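Local coordinates for UDP-galactopyranose mutase (Deinococcus radiodurans, PDB 3HDQ), which probably interconverts UDP-galactopyranose and UDP-galactofuranose in an FAD-dependent ring contraction, and binds its UDP-galactose substrate beside the flavin, at residues F30-V35 / F252-Y257; G41-E46 / Q227-S232; N90-F95 / D212-M217; A263-C268 / A351-A356. One frame throughout, in Å; residues are numbered along the deposited sequence.

Contact 1. Residues F30-V35 / F252-Y257; sequences FDYLIV and FQHMIY. With FAD (flavin-adenine dinucleotide), chain L.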
# COMPACT_ATOMS: atom_id res chain seq x y z
N PHE A 30 1.16 24.39 9.48
CA PHE A 30 -0.06 23.58 9.56
C PHE A 30 -0.95 23.98 10.74
O PHE A 30 -0.47 24.35 11.80
CB PHE A 30 0.27 22.09 9.66
CG PHE A 30 1.02 21.56 8.48
CD1 PHE A 30 2.41 21.50 8.49
CD2 PHE A 30 0.34 21.14 7.34
CE1 PHE A 30 3.11 21.01 7.39
CE2 PHE A 30 1.03 20.65 6.23
CZ PHE A 30 2.41 20.59 6.25
N ASP A 31 -2.26 23.91 10.53
CA ASP A 31 -3.20 24.14 11.62
C ASP A 31 -3.08 23.02 12.65
O ASP A 31 -3.19 23.25 13.86
CB ASP A 31 -4.63 24.25 11.08
CG ASP A 31 -4.80 25.39 10.10
OD1 ASP A 31 -4.81 26.56 10.55
OD2 ASP A 31 -4.92 25.14 8.87
N TYR A 32 -2.84 21.79 12.18
CA TYR A 32 -2.71 20.63 13.06
C TYR A 32 -1.63 19.67 12.60
O TYR A 32 -1.59 19.27 11.43
CB TYR A 32 -4.01 19.85 13.13
CG TYR A 32 -5.15 20.56 13.78
CD1 TYR A 32 -5.42 20.39 15.13
CD2 TYR A 32 -5.98 21.39 13.05
CE1 TYR A 32 -6.48 21.03 15.74
CE2 TYR A 32 -7.04 22.04 13.64
CZ TYR A 32 -7.29 21.86 14.99
OH TYR A 32 -8.35 22.51 15.60
N LEU A 33 -0.75 19.31 13.53
CA LEU A 33 0.13 18.17 13.35
C LEU A 33 -0.56 17.02 14.07
O LEU A 33 -0.87 17.12 15.26
CB LEU A 33 1.49 18.45 13.98
CG LEU A 33 2.46 17.29 14.24
CD1 LEU A 33 2.77 16.58 12.95
CD2 LEU A 33 3.74 17.81 14.88
N ILE A 34 -0.85 15.95 13.34
CA ILE A 34 -1.50 14.79 13.93
C ILE A 34 -0.54 13.60 14.01
O ILE A 34 -0.01 13.15 13.00
CB ILE A 34 -2.75 14.40 13.14
CG1 ILE A 34 -3.73 15.58 13.10
CG2 ILE A 34 -3.43 13.21 13.76
CD1 ILE A 34 -5.07 15.22 12.47
N VAL A 35 -0.29 13.14 15.23
CA VAL A 35 0.67 12.06 15.46
C VAL A 35 -0.04 10.71 15.53
O VAL A 35 -0.81 10.45 16.47
CB VAL A 35 1.48 12.29 16.75
CG1 VAL A 35 2.70 11.36 16.79
CG2 VAL A 35 1.92 13.76 16.86
N PHE A 252 3.56 24.13 13.27
CA PHE A 252 2.16 23.72 13.44
C PHE A 252 1.50 24.50 14.58
O PHE A 252 2.15 24.85 15.55
CB PHE A 252 2.05 22.21 13.70
CG PHE A 252 2.78 21.75 14.94
CD1 PHE A 252 2.10 21.62 16.15
CD2 PHE A 252 4.13 21.43 14.90
CE1 PHE A 252 2.76 21.18 17.30
CE2 PHE A 252 4.80 20.99 16.04
CZ PHE A 252 4.12 20.86 17.25
N GLN A 253 0.19 24.74 14.45
CA GLN A 253 -0.55 25.50 15.45
C GLN A 253 -1.12 24.65 16.59
O GLN A 253 -1.20 25.11 17.73
CB GLN A 253 -1.69 26.28 14.78
CG GLN A 253 -1.20 27.35 13.83
CD GLN A 253 -0.26 28.33 14.51
OE1 GLN A 253 -0.69 29.15 15.33
NE2 GLN A 253 1.03 28.24 14.19
N HIS A 254 -1.54 23.43 16.28
CA HIS A 254 -2.07 22.54 17.30
C HIS A 254 -1.66 21.09 17.03
O HIS A 254 -1.51 20.69 15.88
CB HIS A 254 -3.60 22.65 17.37
CG HIS A 254 -4.18 22.04 18.61
ND1 HIS A 254 -4.44 22.76 19.75
CD2 HIS A 254 -4.51 20.75 18.90
CE1 HIS A 254 -4.93 21.96 20.68
NE2 HIS A 254 -4.97 20.74 20.19
N MET A 255 -1.45 20.33 18.10
CA MET A 255 -1.07 18.92 17.98
C MET A 255 -2.17 17.99 18.48
O MET A 255 -2.80 18.23 19.52
CB MET A 255 0.24 18.62 18.71
CG MET A 255 0.61 17.14 18.65
SD MET A 255 2.08 16.59 19.54
CE MET A 255 3.36 17.24 18.48
N ILE A 256 -2.41 16.93 17.71
CA ILE A 256 -3.26 15.83 18.13
C ILE A 256 -2.37 14.61 18.27
O ILE A 256 -1.76 14.18 17.30
CB ILE A 256 -4.42 15.60 17.12
CG1 ILE A 256 -5.35 16.82 17.13
CG2 ILE A 256 -5.21 14.33 17.47
CD1 ILE A 256 -6.58 16.66 16.29
N TYR A 257 -2.25 14.09 19.49
CA TYR A 257 -1.34 12.98 19.77
C TYR A 257 -2.13 11.69 20.05
O TYR A 257 -3.08 11.70 20.84
CB TYR A 257 -0.40 13.34 20.95
CG TYR A 257 0.60 12.25 21.32
CD1 TYR A 257 1.78 12.09 20.61
CD2 TYR A 257 0.35 11.38 22.38
CE1 TYR A 257 2.68 11.08 20.94
CE2 TYR A 257 1.24 10.40 22.73
CZ TYR A 257 2.40 10.24 22.01
OH TYR A 257 3.29 9.24 22.36
PA FAD L . -3.30 2.88 16.85
O1A FAD L . -3.74 2.01 15.84
O2A FAD L . -2.45 2.19 17.73
O5B FAD L . -2.53 4.02 16.14
C5B FAD L . -1.73 4.95 16.77
C4B FAD L . -0.61 5.26 15.83
O4B FAD L . 0.24 6.20 16.40
C3B FAD L . 0.23 4.02 15.62
O3B FAD L . 0.22 3.58 14.31
C2B FAD L . 1.61 4.44 16.01
O2B FAD L . 2.52 3.95 15.10
C1B FAD L . 1.53 5.94 16.00
N9A FAD L . 2.55 6.54 16.86
C8A FAD L . 2.79 6.32 18.15
N7A FAD L . 3.80 7.05 18.55
C5A FAD L . 4.23 7.76 17.51
C6A FAD L . 5.25 8.67 17.34
N6A FAD L . 5.91 9.12 18.35
N1A FAD L . 5.46 9.24 16.14
C2A FAD L . 4.68 8.90 15.09
N3A FAD L . 3.68 8.01 15.26
C4A FAD L . 3.46 7.43 16.44
N1 FAD L . -10.84 -3.63 17.57
C2 FAD L . -12.05 -4.01 17.13
O2 FAD L . -12.96 -3.24 17.09
N3 FAD L . -12.21 -5.27 16.72
C4 FAD L . -11.18 -6.14 16.75
O4 FAD L . -11.31 -7.26 16.39
C4X FAD L . -9.98 -5.75 17.22
N5 FAD L . -8.96 -6.63 17.26
C5X FAD L . -7.76 -6.24 17.72
C6 FAD L . -6.72 -7.14 17.75
C7 FAD L . -5.50 -6.75 18.21
C7M FAD L . -4.38 -7.71 18.25
C8 FAD L . -5.30 -5.47 18.63
C8M FAD L . -3.95 -5.10 19.13
C9 FAD L . -6.34 -4.56 18.59
C9A FAD L . -7.58 -4.94 18.14
N10 FAD L . -8.61 -4.05 18.09
C10 FAD L . -9.81 -4.48 17.63
C1' FAD L . -8.50 -2.68 18.64
C2' FAD L . -8.01 -1.66 17.64
O2' FAD L . -6.74 -2.06 17.27
C3' FAD L . -7.92 -0.25 18.21
O3' FAD L . -9.10 0.30 18.57
C4' FAD L . -7.56 0.72 17.14
O4' FAD L . -6.81 -0.02 16.22
C5' FAD L . -6.80 1.85 17.77
O5' FAD L . -6.77 3.02 17.04
P FAD L . -5.80 4.14 17.48
O1P FAD L . -5.74 5.13 16.48
O2P FAD L . -6.33 4.70 18.66
O3P FAD L . -4.41 3.50 17.77
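In the parallel sheet of a Rossmann-type dinucleotide fold, strands 30-35 and 252-257 lie side by side in register and run the same way, their short axes 15° apart. Backbone bonds join them: Leu33 N gives to His254 O, Ile256 N to Leu33 O, and Val35 N to Ile256 O at 2.7 Å and almost straight. Gln253 N bonds Phe30 O near the start, where both chains turn a corner. One face of the pair carries Phe30, Leu33, Val35, Phe252, Met255 and Tyr257. Here Phe252 takes the crowded position, CG between the backbone N and the carbonyl carbon (chi1 60°). The CD2 methyl of Leu33 makes a CH-pi contact over the face of the Phe252 ring, offset toward the rim and 3.5 Å from Phe252 CE2. An alanine in place of Phe252 would probably open a gap next to this methyl and leave Leu33 CD2 with less to pack on. The same methyl is 3.7 Å from Met255 CE. Further along, Met255 SD approaches Val35 CG2 at 3.9 Å. The other face carries Tyr32, Ile34, His254 and Ile256, and helix 39-50 packs on Tyr32, Ile34 and Ile256. Tyr32 CD1 lies 3.7 Å from His254 CB and 4.1 Å from Ile256 CD1. Ile34 CG1 meets Ile256 CB, the two side chains running alongside each other in the same direction. Val35 brings the sheet to the cofactor. Its CB packs 3.9 Å from Tyr257 CD1, while its CG1 methyl reaches the adenine of FAD, 3.5 Å from N1A.

Contact 2. Residues G41-E46 / Q227-S232; sequences GSVLAE and QNMLSS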
# COMPACT_ATOMS: atom_id res chain seq x y z
N GLY A 41 -6.07 9.23 14.68
CA GLY A 41 -5.51 10.30 13.87
C GLY A 41 -6.25 10.56 12.57
O GLY A 41 -6.49 11.71 12.19
N SER A 42 -6.61 9.48 11.87
CA SER A 42 -7.17 9.58 10.53
C SER A 42 -8.58 10.17 10.53
O SER A 42 -8.93 10.90 9.62
CB SER A 42 -7.19 8.21 9.85
OG SER A 42 -5.88 7.71 9.73
N VAL A 43 -9.38 9.83 11.53
CA VAL A 43 -10.72 10.38 11.62
C VAL A 43 -10.63 11.88 11.87
O VAL A 43 -11.34 12.67 11.26
CB VAL A 43 -11.56 9.72 12.72
CG1 VAL A 43 -12.84 10.52 12.97
CG2 VAL A 43 -11.90 8.29 12.35
N LEU A 44 -9.74 12.28 12.77
CA LEU A 44 -9.55 13.71 13.04
C LEU A 44 -8.89 14.44 11.85
O LEU A 44 -9.21 15.59 11.55
CB LEU A 44 -8.79 13.93 14.34
CG LEU A 44 -9.70 13.86 15.58
CD1 LEU A 44 -8.94 13.44 16.83
CD2 LEU A 44 -10.42 15.20 15.79
N ALA A 45 -8.00 13.75 11.14
CA ALA A 45 -7.41 14.34 9.95
C ALA A 45 -8.50 14.59 8.90
O ALA A 45 -8.53 15.63 8.26
CB ALA A 45 -6.31 13.46 9.39
N GLU A 46 -9.40 13.62 8.74
CA GLU A 46 -10.46 13.75 7.74
C GLU A 46 -11.45 14.87 8.09
O GLU A 46 -11.79 15.70 7.24
CB GLU A 46 -11.20 12.42 7.55
CG GLU A 46 -12.25 12.43 6.44
CD GLU A 46 -13.60 12.96 6.90
OE1 GLU A 46 -14.00 12.67 8.05
OE2 GLU A 46 -14.27 13.66 6.11
N GLN A 227 -7.12 4.94 3.04
CA GLN A 227 -6.65 5.76 1.92
C GLN A 227 -7.69 6.79 1.50
O GLN A 227 -7.36 7.96 1.29
CB GLN A 227 -6.18 4.90 0.73
CG GLN A 227 -4.81 4.27 0.98
CD GLN A 227 -4.43 3.15 -0.01
OE1 GLN A 227 -5.21 2.78 -0.89
NE2 GLN A 227 -3.21 2.62 0.15
N ASN A 228 -8.95 6.37 1.40
CA ASN A 228 -10.05 7.29 1.12
C ASN A 228 -10.20 8.38 2.21
O ASN A 228 -10.47 9.55 1.90
CB ASN A 228 -11.39 6.54 0.96
CG ASN A 228 -11.41 5.63 -0.28
OD1 ASN A 228 -10.73 5.89 -1.29
ND2 ASN A 228 -12.21 4.57 -0.21
N MET A 229 -10.01 8.00 3.47
CA MET A 229 -10.12 8.94 4.59
C MET A 229 -9.06 10.05 4.56
O MET A 229 -9.31 11.18 4.97
CB MET A 229 -10.02 8.18 5.92
CG MET A 229 -11.28 8.19 6.76
SD MET A 229 -11.12 7.13 8.23
CE MET A 229 -11.38 5.57 7.44
N LEU A 230 -7.88 9.71 4.05
CA LEU A 230 -6.76 10.65 4.05
C LEU A 230 -6.54 11.27 2.67
O LEU A 230 -5.48 11.84 2.41
CB LEU A 230 -5.49 9.95 4.52
CG LEU A 230 -5.56 9.22 5.87
CD1 LEU A 230 -4.22 8.57 6.21
CD2 LEU A 230 -5.96 10.18 6.96
N SER A 231 -7.53 11.17 1.79
CA SER A 231 -7.35 11.60 0.40
C SER A 231 -7.46 13.11 0.15
O SER A 231 -6.96 13.60 -0.86
CB SER A 231 -8.35 10.87 -0.52
OG SER A 231 -9.67 11.24 -0.19
N SER A 232 -8.11 13.83 1.06
CA SER A 232 -8.30 15.27 0.90
C SER A 232 -7.00 15.99 0.54
O SER A 232 -5.93 15.65 1.05
CB SER A 232 -8.89 15.89 2.16
OG SER A 232 -8.72 17.31 2.16
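Ser42 and Leu230 touch where helix 39-50, the first helix of the Rossmann-type FAD-binding fold, packs against the C-terminal end of helix 222-229. A glycine-rich turn before helix 39-50 fits the GxGxxG pattern of such folds. The pattern runs from the turn into the helix, and its last glycine would be Gly41. Leu230 is the first residue to leave helical geometry. Its CG lies anti to the carbonyl carbon and beside the backbone N (chi1 -54°). One of its two methyls, CD2, comes 3.7 Å from Ser42 CB and lies 4.1 Å from Ala45 CB. Ser42 OG also lies near this methyl, but its polar bond goes elsewhere. The hydroxyl stands beside its own backbone N and is hydrogen-bonded to Gly38 O, one turn back in the chain, so it can face a hydrocarbon without losing a partner. Met229 SD is a looser neighbour, 4.4 Å from both Ser42 CB and Val43 CG2. Glu46 is used in two halves. Its CG is anti to the backbone N, and the chain then bends at chi2 (-85°). Beyond the bend the carboxylate leads away from Met229, to a salt bridge with Arg100 and a hydrogen bond with Tyr97. The aliphatic half stays at the interface. All the touching residues are buried, and apolar packing does most of the joining. Where Glu46 meets the end of helix 222-229, Met229 O rests on methylene carbons, 3.4 Å from Glu46 CB and 3.5 Å from Glu46 CG.

Contact 3. Residues N90-F95 / D212-M217; sequences NSKDVF and DTYQAM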
# COMPACT_ATOMS: atom_id res chain seq x y z
N ASN A 90 -22.51 -0.83 17.74
CA ASN A 90 -23.91 -0.56 17.99
C ASN A 90 -24.28 0.86 17.61
O ASN A 90 -25.45 1.23 17.65
CB ASN A 90 -24.25 -0.80 19.47
CG ASN A 90 -24.39 -2.27 19.80
OD1 ASN A 90 -25.12 -3.00 19.12
ND2 ASN A 90 -23.68 -2.72 20.84
N SER A 91 -23.27 1.67 17.26
CA SER A 91 -23.53 3.07 16.92
C SER A 91 -23.80 3.23 15.44
O SER A 91 -22.92 2.99 14.60
CB SER A 91 -22.37 3.95 17.35
OG SER A 91 -21.88 3.51 18.61
N LYS A 92 -25.01 3.66 15.12
CA LYS A 92 -25.42 3.82 13.74
C LYS A 92 -24.61 4.93 13.07
O LYS A 92 -24.24 4.82 11.89
CB LYS A 92 -26.93 4.08 13.69
CG LYS A 92 -27.52 4.41 12.34
CD LYS A 92 -29.03 4.55 12.48
CE LYS A 92 -29.71 4.84 11.17
NZ LYS A 92 -29.21 6.12 10.59
N ASP A 93 -24.29 5.98 13.83
CA ASP A 93 -23.49 7.09 13.33
C ASP A 93 -22.04 6.70 12.98
O ASP A 93 -21.50 7.15 11.97
CB ASP A 93 -23.51 8.27 14.31
CG ASP A 93 -22.90 7.93 15.66
OD1 ASP A 93 -23.18 6.82 16.18
OD2 ASP A 93 -22.15 8.76 16.21
N VAL A 94 -21.39 5.90 13.82
CA VAL A 94 -20.04 5.42 13.51
C VAL A 94 -20.13 4.58 12.24
O VAL A 94 -19.35 4.76 11.31
CB VAL A 94 -19.43 4.56 14.63
CG1 VAL A 94 -18.13 3.85 14.14
CG2 VAL A 94 -19.16 5.41 15.87
N PHE A 95 -21.10 3.67 12.19
CA PHE A 95 -21.27 2.84 11.01
C PHE A 95 -21.51 3.67 9.75
O PHE A 95 -20.90 3.42 8.70
CB PHE A 95 -22.35 1.77 11.21
CG PHE A 95 -22.47 0.83 10.04
CD1 PHE A 95 -23.50 0.97 9.12
CD2 PHE A 95 -21.52 -0.17 9.84
CE1 PHE A 95 -23.60 0.11 8.04
CE2 PHE A 95 -21.61 -1.02 8.76
CZ PHE A 95 -22.65 -0.88 7.86
N ASP A 212 -23.55 -7.09 18.54
CA ASP A 212 -23.80 -5.74 18.05
C ASP A 212 -24.72 -5.73 16.82
O ASP A 212 -24.76 -6.70 16.06
CB ASP A 212 -22.49 -5.04 17.66
CG ASP A 212 -21.42 -5.09 18.75
OD1 ASP A 212 -20.45 -4.30 18.65
OD2 ASP A 212 -21.50 -5.91 19.68
N THR A 213 -25.40 -4.60 16.62
CA THR A 213 -26.29 -4.38 15.47
C THR A 213 -25.59 -4.36 14.09
O THR A 213 -26.09 -4.95 13.13
CB THR A 213 -27.04 -3.04 15.65
OG1 THR A 213 -27.65 -3.01 16.95
CG2 THR A 213 -28.13 -2.86 14.58
N TYR A 214 -24.45 -3.68 14.00
CA TYR A 214 -23.71 -3.56 12.74
C TYR A 214 -22.43 -4.38 12.79
O TYR A 214 -21.49 -4.01 13.49
CB TYR A 214 -23.39 -2.10 12.42
CG TYR A 214 -24.63 -1.23 12.47
CD1 TYR A 214 -24.92 -0.47 13.60
CD2 TYR A 214 -25.53 -1.22 11.41
CE1 TYR A 214 -26.07 0.30 13.67
CE2 TYR A 214 -26.68 -0.46 11.47
CZ TYR A 214 -26.95 0.31 12.60
OH TYR A 214 -28.10 1.07 12.66
N GLN A 215 -22.41 -5.49 12.06
CA GLN A 215 -21.23 -6.33 11.96
C GLN A 215 -20.88 -6.56 10.49
O GLN A 215 -21.64 -7.20 9.75
CB GLN A 215 -21.44 -7.66 12.69
CG GLN A 215 -21.79 -7.50 14.17
CD GLN A 215 -21.83 -8.83 14.93
OE1 GLN A 215 -20.96 -9.70 14.75
NE2 GLN A 215 -22.84 -9.00 15.79
N ALA A 216 -19.73 -6.04 10.08
CA ALA A 216 -19.33 -6.08 8.67
C ALA A 216 -17.88 -5.63 8.47
O ALA A 216 -17.36 -4.82 9.22
CB ALA A 216 -20.29 -5.23 7.83
N MET A 217 -17.24 -6.18 7.46
CA MET A 217 -15.85 -5.89 7.18
C MET A 217 -15.73 -4.97 5.97
O MET A 217 -16.50 -5.08 5.02
CB MET A 217 -15.07 -7.20 6.95
CG MET A 217 -14.90 -8.07 8.19
SD MET A 217 -13.84 -7.35 9.47
CE MET A 217 -12.32 -7.09 8.55
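The rings of Phe95 and Tyr214 form an offset stack, with centroids 4.9 Å apart and planes at 12°. One face of the Tyr214 ring receives Phe95 CB toward the rim. The opposite face carries Thr213 CG2 over its centre, 3.8 Å above the plane. Asn90 O sits at the edge, near the ring plane. On the Phe95 ring, one face takes Tyr214 CD2 toward the rim, and Tyr214 CB adds a CH-pi contact, 3.7 Å from Phe95 CD2. Phe95 also stacks with Trp104. The Phe95 side chain sets out toward Tyr214 with CG anti to the backbone N (chi1 -176°). The stack joins the first turn of helix 92-99 to strand 214-218, the middle strand of a three-stranded antiparallel sheet. The hydroxyl end of Tyr214 lies against the aliphatic part of Lys92, with OH 3.4 Å from Lys92 CB, while Lys92 NZ makes a salt bridge with Glu96. A polar grip lies beside the rings. Thr213 N gives a hydrogen bond to Asn90 OD1 at 3.0 Å, the donor tilted 33° out of the amide carbonyl plane. Thr213 OG1 adds a weak bond to the same oxygen at 3.3 Å. Asp212 OD1 is bonded to His88 ND1, and its side chain lies about 8 Å from both FAD and the substrate. The chemistry is mixed: stacking holds Tyr214 to the helix, and the bond from Thr213 N, with the weak one from Thr213 OG1, is likely to limit how far the Asn90 amide can turn.

Contact 4. Residues A263-C268 / A351-A356; sequences AFFDFC and ALADAA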
# COMPACT_ATOMS: atom_id res chain seq x y z
N ALA A 263 5.28 8.10 27.11
CA ALA A 263 6.38 8.49 26.24
C ALA A 263 6.32 9.96 25.86
O ALA A 263 7.35 10.61 25.72
CB ALA A 263 6.40 7.63 24.97
N PHE A 264 5.11 10.48 25.70
CA PHE A 264 4.98 11.89 25.33
C PHE A 264 5.61 12.76 26.40
O PHE A 264 6.22 13.79 26.11
CB PHE A 264 3.51 12.26 25.13
CG PHE A 264 3.31 13.66 24.65
CD1 PHE A 264 3.31 13.95 23.29
CD2 PHE A 264 3.13 14.70 25.55
CE1 PHE A 264 3.13 15.25 22.85
CE2 PHE A 264 2.95 15.99 25.11
CZ PHE A 264 2.95 16.27 23.76
N PHE A 265 5.47 12.34 27.66
CA PHE A 265 5.99 13.10 28.77
C PHE A 265 7.27 12.47 29.31
O PHE A 265 7.54 12.51 30.52
CB PHE A 265 4.91 13.25 29.86
CG PHE A 265 3.73 14.08 29.43
CD1 PHE A 265 2.50 13.49 29.15
CD2 PHE A 265 3.84 15.46 29.30
CE1 PHE A 265 1.42 14.26 28.76
CE2 PHE A 265 2.75 16.24 28.91
CZ PHE A 265 1.54 15.64 28.64
N ASP A 266 8.05 11.87 28.41
CA ASP A 266 9.39 11.37 28.73
C ASP A 266 9.42 10.44 29.95
O ASP A 266 10.40 10.43 30.70
CB ASP A 266 10.36 12.53 28.95
CG ASP A 266 10.62 13.34 27.68
OD1 ASP A 266 10.58 12.77 26.57
OD2 ASP A 266 10.88 14.56 27.80
N PHE A 267 8.36 9.65 30.13
CA PHE A 267 8.29 8.70 31.24
C PHE A 267 8.64 9.35 32.58
O PHE A 267 9.20 8.71 33.47
CB PHE A 267 9.21 7.50 30.96
CG PHE A 267 9.06 6.95 29.56
CD1 PHE A 267 8.03 6.07 29.24
CD2 PHE A 267 9.95 7.31 28.55
CE1 PHE A 267 7.89 5.57 27.95
CE2 PHE A 267 9.82 6.81 27.26
CZ PHE A 267 8.78 5.94 26.96
N CYS A 268 8.30 10.63 32.71
CA CYS A 268 8.64 11.40 33.91
C CYS A 268 8.04 10.85 35.21
O CYS A 268 8.48 11.21 36.30
CB CYS A 268 8.28 12.89 33.72
SG CYS A 268 6.51 13.30 33.75
N ALA A 351 -3.25 14.33 34.12
CA ALA A 351 -3.21 15.70 34.63
C ALA A 351 -2.24 16.52 33.80
O ALA A 351 -2.51 17.68 33.49
CB ALA A 351 -2.80 15.73 36.10
N LEU A 352 -1.11 15.92 33.43
CA LEU A 352 -0.16 16.56 32.53
C LEU A 352 -0.82 16.82 31.17
O LEU A 352 -0.75 17.92 30.64
CB LEU A 352 1.10 15.72 32.36
CG LEU A 352 2.06 15.72 33.55
CD1 LEU A 352 3.30 14.91 33.22
CD2 LEU A 352 2.42 17.16 33.93
N ALA A 353 -1.46 15.79 30.62
CA ALA A 353 -2.15 15.92 29.33
C ALA A 353 -3.15 17.07 29.35
O ALA A 353 -3.10 17.93 28.48
CB ALA A 353 -2.85 14.60 28.95
N ASP A 354 -4.05 17.05 30.32
CA ASP A 354 -5.13 18.05 30.41
C ASP A 354 -4.56 19.46 30.49
O ASP A 354 -5.23 20.43 30.13
CB ASP A 354 -6.01 17.81 31.64
CG ASP A 354 -6.87 16.55 31.53
OD1 ASP A 354 -7.38 16.10 32.58
OD2 ASP A 354 -7.04 16.01 30.41
N ALA A 355 -3.33 19.56 30.97
CA ALA A 355 -2.71 20.86 31.17
C ALA A 355 -1.91 21.31 29.94
O ALA A 355 -1.67 22.50 29.77
CB ALA A 355 -1.83 20.84 32.40
N ALA A 356 -1.49 20.36 29.11
CA ALA A 356 -0.69 20.71 27.93
C ALA A 356 -1.50 21.62 27.02
O ALA A 356 -2.57 21.26 26.52
CB ALA A 356 -0.24 19.47 27.20
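A Schellman motif closes helix 261-264, and just there Phe265 turns its ring onto Leu352 at the end of helix 340-355. Asp266, with positive phi, is the C-prime residue of the motif, and its N is bonded to Ala263 O. Phe265 has CG anti to the carbonyl carbon and beside its backbone N (chi1 -66°). Its ring is held on both faces. Leu352 CB sits over the centre of one face, 3.7 Å above the plane, in a CH-pi contact. Phe264 CD2 lies over the centre of the opposite face, 3.5 Å above the plane. The outer end of the ring meets the helix backbone, with Phe265 CZ 3.6 Å from Ala353 N. Two small side chains complete the fit. Ala353 CB is 4.3 Å from Phe265 CE1, and Ala356 CB stands at the ring edge, near its plane, 4.5 Å from CZ. Leu352 has a second partner: its CD1 methyl is 3.6 Å from Cys268 SG. An alanine in place of Phe265 would probably leave a gap between the two helix ends, with Leu352 CB and the Phe264 ring without the face they pack on. The contact is structural packing at the surface, about 12 Å from FAD at the side chain of Phe265. It rests on an aromatic ring, aliphatic carbons, one sulfur and a piece of helix backbone, so the two helix ends are joined by shape and apolar contact, without polar bonds between them.

How the contacts relate
From the N terminus, strand 30-35 opens contact 1, helix 39-50 contact 2 and segment 90-95 contact 3. Contact 3 closes first, at 212-217, then contact 2 at 227-232 and contact 1 at 252-257, so the three nest with contact 3 innermost. Contact 4 follows in series, from 263-268 to 351-356, and none cross. Contact 1 pairs two strands of the parallel sheet and is the hub: Ile34 packs on Ala45 of contact 2, and Tyr257 on Phe264 of contact 4. Contact 2 joins helix 39-50 to the end of helix 222-229, and contact 4 the end of helix 261-264 to helix 340-355. Contact 3 stands apart and ties helix 92-99 to the antiparallel sheet.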